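Local coordinates for DNA annealing helicase and endonuclease ZRANB3 (Homo sapiens, PDB 5MKW), which anneals DNA strands and cuts DNA as an endonuclease to help restart stalled replication forks, here represented by its zinc-bound HNH nuclease domain, at residues D75-G83 with R103-V114. Numbering follows the deposited sequence.
Sequences DHIKPVYGG and RTARQAKERSQV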
# COMPACT_ATOMS: atom_id res chain seq x y z
N ASP A 75 -2.07 3.44 -6.20
CA ASP A 75 -3.32 2.80 -6.58
C ASP A 75 -4.24 3.83 -7.21
O ASP A 75 -3.89 5.02 -7.30
CB ASP A 75 -3.97 2.16 -5.33
CG ASP A 75 -4.91 0.98 -5.66
OD1 ASP A 75 -5.41 0.87 -6.82
OD2 ASP A 75 -5.22 0.23 -4.71
N HIS A 76 -5.40 3.39 -7.67
CA HIS A 76 -6.34 4.28 -8.35
C HIS A 76 -7.05 5.20 -7.38
O HIS A 76 -7.42 4.79 -6.27
CB HIS A 76 -7.42 3.47 -9.08
CG HIS A 76 -6.88 2.59 -10.14
ND1 HIS A 76 -6.87 1.22 -10.03
CD2 HIS A 76 -6.28 2.88 -11.32
CE1 HIS A 76 -6.34 0.70 -11.13
NE2 HIS A 76 -5.96 1.68 -11.91
N ILE A 77 -7.35 6.42 -7.83
CA ILE A 77 -8.23 7.29 -7.07
C ILE A 77 -9.68 6.89 -7.30
O ILE A 77 -10.43 6.74 -6.34
CB ILE A 77 -8.07 8.76 -7.44
CG1 ILE A 77 -6.65 9.25 -7.13
CG2 ILE A 77 -9.13 9.59 -6.71
CD1 ILE A 77 -6.31 10.56 -7.83
N LYS A 78 -10.04 6.68 -8.58
CA LYS A 78 -11.37 6.17 -8.96
C LYS A 78 -11.22 4.78 -9.57
O LYS A 78 -10.78 4.62 -10.74
CB LYS A 78 -12.03 7.09 -9.99
CG LYS A 78 -11.94 8.57 -9.63
CD LYS A 78 -12.94 9.44 -10.40
CE LYS A 78 -12.46 10.88 -10.54
NZ LYS A 78 -13.47 11.87 -10.05
N PRO A 79 -11.35 3.76 -8.70
CA PRO A 79 -11.37 2.42 -9.29
C PRO A 79 -12.76 2.07 -9.81
O PRO A 79 -13.78 2.53 -9.30
CB PRO A 79 -10.99 1.50 -8.14
CG PRO A 79 -11.40 2.25 -6.91
CD PRO A 79 -11.29 3.73 -7.23
N VAL A 80 -12.75 1.17 -10.76
CA VAL A 80 -13.95 0.50 -11.19
C VAL A 80 -14.39 -0.48 -10.06
O VAL A 80 -13.56 -0.96 -9.27
CB VAL A 80 -13.63 -0.21 -12.52
CG1 VAL A 80 -14.82 -1.00 -13.04
CG2 VAL A 80 -13.17 0.84 -13.55
N TYR A 81 -15.70 -0.74 -9.96
CA TYR A 81 -16.20 -1.84 -9.11
C TYR A 81 -15.49 -3.17 -9.37
O TYR A 81 -15.51 -3.67 -10.47
CB TYR A 81 -17.70 -2.01 -9.34
CG TYR A 81 -18.40 -2.80 -8.26
CD1 TYR A 81 -18.67 -2.21 -7.02
CD2 TYR A 81 -18.86 -4.10 -8.51
CE1 TYR A 81 -19.31 -2.92 -6.02
CE2 TYR A 81 -19.49 -4.83 -7.52
CZ TYR A 81 -19.72 -4.23 -6.27
OH TYR A 81 -20.41 -4.91 -5.29
N GLY A 82 -14.82 -3.73 -8.36
CA GLY A 82 -14.07 -4.97 -8.55
C GLY A 82 -12.61 -4.76 -8.94
O GLY A 82 -11.85 -5.70 -9.01
N GLY A 83 -12.21 -3.52 -9.13
CA GLY A 83 -10.79 -3.20 -9.33
C GLY A 83 -10.51 -2.87 -10.77
O GLY A 83 -11.38 -3.02 -11.65
N ARG A 103 -8.49 -1.99 0.57
CA ARG A 103 -9.03 -1.78 -0.76
C ARG A 103 -9.03 -3.05 -1.62
O ARG A 103 -10.05 -3.41 -2.22
CB ARG A 103 -8.27 -0.69 -1.50
CG ARG A 103 -8.80 -0.58 -2.93
CD ARG A 103 -8.89 0.82 -3.38
NE ARG A 103 -9.67 1.65 -2.46
CZ ARG A 103 -9.75 2.96 -2.60
NH1 ARG A 103 -9.18 3.51 -3.66
NH2 ARG A 103 -10.45 3.70 -1.76
N THR A 104 -7.90 -3.74 -1.64
CA THR A 104 -7.78 -5.00 -2.36
C THR A 104 -8.79 -6.06 -1.89
O THR A 104 -9.41 -6.79 -2.69
CB THR A 104 -6.31 -5.47 -2.22
OG1 THR A 104 -5.49 -4.54 -2.96
CG2 THR A 104 -6.11 -6.79 -2.80
N ALA A 105 -8.95 -6.18 -0.59
CA ALA A 105 -9.89 -7.12 0.02
C ALA A 105 -11.33 -6.76 -0.30
O ALA A 105 -12.13 -7.63 -0.66
CB ALA A 105 -9.68 -7.19 1.52
N ARG A 106 -11.64 -5.47 -0.28
CA ARG A 106 -12.97 -5.00 -0.69
C ARG A 106 -13.26 -5.30 -2.17
O ARG A 106 -14.33 -5.79 -2.53
CB ARG A 106 -13.13 -3.51 -0.45
CG ARG A 106 -14.56 -3.06 -0.65
CD ARG A 106 -14.80 -1.64 -0.22
NE ARG A 106 -13.69 -0.75 -0.56
CZ ARG A 106 -13.40 -0.34 -1.80
NH1 ARG A 106 -14.04 -0.83 -2.85
NH2 ARG A 106 -12.42 0.53 -1.99
N GLN A 107 -12.27 -5.06 -3.03
CA GLN A 107 -12.46 -5.29 -4.44
C GLN A 107 -12.64 -6.75 -4.79
O GLN A 107 -13.33 -7.06 -5.76
CB GLN A 107 -11.31 -4.69 -5.23
CG GLN A 107 -11.29 -3.19 -5.09
CD GLN A 107 -10.09 -2.53 -5.73
OE1 GLN A 107 -9.07 -3.15 -6.02
NE2 GLN A 107 -10.22 -1.28 -5.99
N ALA A 108 -11.99 -7.65 -4.03
CA ALA A 108 -12.21 -9.11 -4.17
C ALA A 108 -13.63 -9.55 -3.78
O ALA A 108 -14.23 -10.35 -4.48
CB ALA A 108 -11.19 -9.88 -3.36
N LYS A 109 -14.20 -8.93 -2.76
CA LYS A 109 -15.61 -9.15 -2.45
C LYS A 109 -16.49 -8.60 -3.55
O LYS A 109 -17.45 -9.26 -3.95
CB LYS A 109 -15.99 -8.52 -1.11
CG LYS A 109 -15.21 -9.07 0.06
CD LYS A 109 -14.92 -10.57 -0.10
CE LYS A 109 -14.43 -11.19 1.20
NZ LYS A 109 -15.43 -11.05 2.28
N GLU A 110 -16.17 -7.42 -4.06
CA GLU A 110 -16.94 -6.82 -5.15
C GLU A 110 -16.93 -7.72 -6.37
O GLU A 110 -17.97 -7.89 -6.99
CB GLU A 110 -16.41 -5.45 -5.52
CG GLU A 110 -16.67 -4.43 -4.44
CD GLU A 110 -15.90 -3.14 -4.61
OE1 GLU A 110 -15.12 -2.99 -5.58
OE2 GLU A 110 -16.06 -2.27 -3.73
N ARG A 111 -15.78 -8.28 -6.71
CA ARG A 111 -15.70 -9.26 -7.80
C ARG A 111 -16.59 -10.51 -7.55
O ARG A 111 -17.30 -10.98 -8.45
CB ARG A 111 -14.24 -9.63 -8.08
CG ARG A 111 -13.56 -8.55 -8.91
CD ARG A 111 -12.14 -8.90 -9.38
NE ARG A 111 -11.35 -9.54 -8.32
CZ ARG A 111 -10.52 -8.92 -7.47
NH1 ARG A 111 -10.26 -7.62 -7.57
NH2 ARG A 111 -9.92 -9.62 -6.53
N SER A 112 -16.60 -10.99 -6.31
CA SER A 112 -17.61 -11.94 -5.82
C SER A 112 -19.04 -11.51 -6.08
O SER A 112 -19.81 -12.25 -6.65
CB SER A 112 -17.46 -12.14 -4.31
OG SER A 112 -16.70 -13.29 -4.05
N GLN A 113 -19.42 -10.33 -5.57
CA GLN A 113 -20.77 -9.79 -5.81
C GLN A 113 -21.13 -9.72 -7.31
O GLN A 113 -22.26 -10.04 -7.71
CB GLN A 113 -20.96 -8.43 -5.14
CG GLN A 113 -22.32 -7.73 -5.40
CD GLN A 113 -23.50 -8.28 -4.58
OE1 GLN A 113 -23.51 -9.44 -4.15
NE2 GLN A 113 -24.55 -7.48 -4.46
N VAL A 114 -20.17 -9.33 -8.15
CA VAL A 114 -20.40 -9.30 -9.59
C VAL A 114 -20.64 -10.70 -10.16
O VAL A 114 -21.59 -10.92 -10.91
CB VAL A 114 -19.27 -8.64 -10.35
CG1 VAL A 114 -19.46 -8.89 -11.85
CG2 VAL A 114 -19.23 -7.13 -10.03
O HOH W 1 -8.03 -0.07 -7.47
O HOH W 2 -13.02 -0.75 -6.33
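Glu110 meets the loop that follows strand 72-76 with both its carboxylate and its aliphatic stem. OE1 takes the backbone N-H of Gly82 at 2.9 Å on its anti side, while CB lies over one face of the Tyr81 ring, 3.7 Å from its centroid, and the carboxylate stacks only 14° from the ring plane. With CG anti to the backbone N (chi1 -163°), Tyr81 swings its ring along helix 97-118; Val114 CG2 meets the ring's edge 3.4 Å from CD2, and Gln113 CG packs against the hydroxyl. Neighbouring helix residues thus hold both backbone polar groups of Gly82, for Arg111 NH1 reaches Gly82 O at 2.9 Å, the oxygen lying near the guanidinium plane. Gly82 sits in a type II turn from Val80 to Gly83, and a CB there would press on Arg111 CG; its own CA-H points at Gln107 O.

Further back, Gln107 NE2 packs 3.6 Å from Pro79 CB and donates to two waters. One water bonds Asp75 OD1 and also His76 ND1; the other donates to Val80 O and Glu110 OE1. In the outer shell Arg106 NH1 forms a salt bridge with Glu110 OE2 at 2.6 Å, syn but 32° out of the carboxylate plane; together with Gly82 N on OE1 it probably holds the carboxylate's rotation. An alanine in place of Glu110 would probably leave the Gly82 N-H and Arg106 guanidinium without their mate and strip CG and carboxylate from the tyrosine ring, keeping only CB. Within the region of endonuclease activity, one carboxylate thus serves a backbone N-H, an arginine and a water, which probably favours its charged form.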